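Local atomic coordinates of Lys-gingipain W83 (PDB entry 3KM5), a protein that cleaves proteins after lysine as a secreted cysteine protease, this piece being its K2 cleaved adhesin domain, a calcium-binding beta jelly roll, haemolytic in vitro. Residues F56-N59 / G60-N64. Residues are numbered along the deposited sequence; the frame is centred on the assembly and turned at random.
Sequences FSWN and GMALN
Trp58 lays one face of its indole over the turn that follows it. Gly60 CA sits 3.9 Å from the centroid of the six-membered ring, 23° off the ring normal, a CH-pi contact. Gly60 N lies over the same face, 3.4 Å from CZ3 of Trp58. CG of Trp58 is anti to the backbone N (chi1 -176°), beside the carbonyl carbon, and from there the ring covers the backbone of Gly60 and Met61. Gly60 itself has positive phi, a conformation that suits glycine.

Two backbone bonds close the turn. Asn59 N donates to Met61 O at 2.9 Å. Trp58 CA adds a CA-H...O contact to that same oxygen. Leu63 N donates to Ser57 O, also at 2.9 Å. Together they give one antiparallel bridge between Trp58 and Ala62. Leu63 is buried, with its CB directed toward 56-59, and brings CD1 to 3.6 Å from Phe56 O and 4.2 Å from Phe56 CB.

Side chains tie the turn to other loops. Ser57 OG is hydrogen-bonded to Asp93 OD1 and Leu166 N, and Asn59 OD1 accepts from Leu129 N. Arg126 makes a cation-pi contact with Trp58. The turn lies in the loop that leads from strand 51-56 of one sheet to strand 66-70 of the other sheet of the jelly roll.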
ATOM      1  N   PHE A  56      -0.847  -1.834   7.921  1.00  8.53           N
ATOM      2  CA  PHE A  56      -0.073  -1.653   9.151  1.00  8.94           C
ATOM      3  C   PHE A  56       0.677  -2.922   9.607  1.00  9.96           C
ATOM      4  O   PHE A  56       0.158  -4.051   9.552  1.00 10.76           O
ATOM      5  CB  PHE A  56      -1.005  -1.156  10.276  1.00 11.01           C
ATOM      6  CG  PHE A  56      -1.497   0.229  10.038  1.00  9.45           C
ATOM      7  CD1 PHE A  56      -0.861   1.312  10.602  1.00 11.12           C
ATOM      8  CD2 PHE A  56      -2.550   0.475   9.178  1.00 10.93           C
ATOM      9  CE1 PHE A  56      -1.299   2.582  10.377  1.00 10.89           C
ATOM     10  CE2 PHE A  56      -3.006   1.744   8.937  1.00 14.12           C
ATOM     11  CZ  PHE A  56      -2.365   2.821   9.522  1.00 12.03           C
ATOM     12  N   SER A  57       1.902  -2.750  10.114  1.00 10.31           N
ATOM     13  CA  SER A  57       2.559  -3.793  10.914  1.00 11.63           C
ATOM     14  C   SER A  57       2.571  -3.400  12.393  1.00 13.88           C
ATOM     15  O   SER A  57       3.046  -4.207  13.211  1.00 13.04           O
ATOM     16  CB  SER A  57       3.956  -4.090  10.417  1.00 10.85           C
ATOM     17  OG  SER A  57       4.816  -2.998  10.572  1.00  9.56           O
ATOM     18  N   TRP A  58       2.104  -2.195  12.727  1.00 11.34           N
ATOM     19  CA  TRP A  58       1.768  -1.783  14.113  1.00 12.89           C
ATOM     20  C   TRP A  58       0.592  -0.840  14.010  1.00 16.45           C
ATOM     21  O   TRP A  58       0.677   0.179  13.313  1.00 15.26           O
ATOM     22  CB  TRP A  58       2.915  -1.052  14.827  1.00 14.54           C
ATOM     23  CG  TRP A  58       2.575  -0.742  16.278  1.00 17.04           C
ATOM     24  CD1 TRP A  58       2.816  -1.548  17.371  1.00 19.71           C
ATOM     25  CD2 TRP A  58       1.882   0.404  16.772  1.00 13.97           C
ATOM     26  NE1 TRP A  58       2.337  -0.945  18.512  1.00 21.02           N
ATOM     27  CE2 TRP A  58       1.755   0.246  18.178  1.00 21.81           C
ATOM     28  CE3 TRP A  58       1.365   1.558  16.175  1.00 20.61           C
ATOM     29  CZ2 TRP A  58       1.130   1.203  18.986  1.00 22.67           C
ATOM     30  CZ3 TRP A  58       0.749   2.509  16.976  1.00 26.15           C
ATOM     31  CH2 TRP A  58       0.631   2.323  18.368  1.00 16.91           C
ATOM     32  N   ASN A  59      -0.473  -1.104  14.764  1.00 18.16           N
ATOM     33  CA  ASN A  59      -1.639  -0.214  14.788  1.00 20.15           C
ATOM     34  C   ASN A  59      -2.334  -0.402  16.135  1.00 19.47           C
ATOM     35  O   ASN A  59      -3.284  -1.163  16.254  1.00 20.12           O
ATOM     36  CB  ASN A  59      -2.587  -0.517  13.615  1.00 17.70           C
ATOM     37  CG  ASN A  59      -3.811   0.380  13.588  1.00 21.36           C
ATOM     38  OD1 ASN A  59      -3.814   1.467  14.159  1.00 22.58           O
ATOM     39  ND2 ASN A  59      -4.842  -0.058  12.891  1.00 23.06           N
ATOM     40  N   GLY A  60      -1.809   0.274  17.152  1.00 22.74           N
ATOM     41  CA  GLY A  60      -2.257   0.073  18.532  1.00 26.08           C
ATOM     42  C   GLY A  60      -1.668  -1.182  19.163  1.00 26.33           C
ATOM     43  O   GLY A  60      -1.668  -1.323  20.384  1.00 30.15           O
ATOM     44  N   MET A  61      -1.177  -2.078  18.306  1.00 23.04           N
ATOM     45  CA  MET A  61      -0.526  -3.316  18.716  0.50 20.29           C
ATOM     46  C   MET A  61       0.312  -3.830  17.548  1.00 20.38           C
ATOM     47  O   MET A  61       0.114  -3.432  16.400  1.00 18.90           O
ATOM     48  CB  MET A  61      -1.540  -4.375  19.180  0.50 20.22           C
ATOM     49  CG  MET A  61      -2.439  -4.992  18.096  0.50 21.03           C
ATOM     50  SD  MET A  61      -3.277  -6.492  18.680  0.50 21.71           S
ATOM     51  CE  MET A  61      -4.021  -7.157  17.195  0.50 17.90           C
ATOM     52  N   ALA A  62       1.299  -4.664  17.855  1.00 18.33           N
ATOM     53  CA  ALA A  62       2.181  -5.267  16.855  1.00 18.88           C
ATOM     54  C   ALA A  62       1.427  -6.290  16.009  1.00 15.78           C
ATOM     55  O   ALA A  62       0.600  -7.026  16.541  1.00 19.84           O
ATOM     56  CB  ALA A  62       3.355  -5.938  17.536  1.00 20.19           C
ATOM     57  N   LEU A  63       1.737  -6.327  14.712  1.00 16.04           N
ATOM     58  CA  LEU A  63       1.082  -7.205  13.723  1.00 13.21           C
ATOM     59  C   LEU A  63       2.118  -7.911  12.864  1.00 11.33           C
ATOM     60  O   LEU A  63       3.256  -7.431  12.754  1.00 15.30           O
ATOM     61  CB  LEU A  63       0.159  -6.392  12.812  1.00 14.89           C
ATOM     62  CG  LEU A  63      -0.891  -5.564  13.525  1.00 11.83           C
ATOM     63  CD1 LEU A  63      -1.616  -4.564  12.603  1.00 14.76           C
ATOM     64  CD2 LEU A  63      -1.886  -6.462  14.252  1.00 16.23           C
ATOM     65  N   ASN A  64       1.694  -9.012  12.250  1.00 12.23           N
ATOM     66  CA  ASN A  64       2.453  -9.855  11.344  1.00 11.64           C
ATOM     67  C   ASN A  64       1.663  -9.985  10.024  1.00 12.30           C
ATOM     68  O   ASN A  64       1.013 -11.008   9.744  1.00 14.44           O
ATOM     69  CB  ASN A  64       2.688 -11.240  11.957  1.00 15.01           C
ATOM     70  CG  ASN A  64       3.788 -11.243  12.996  1.00 21.10           C
ATOM     71  OD1 ASN A  64       3.646 -10.664  14.082  1.00 24.93           O
ATOM     72  ND2 ASN A  64       4.901 -11.914  12.667  1.00 19.18           N
TER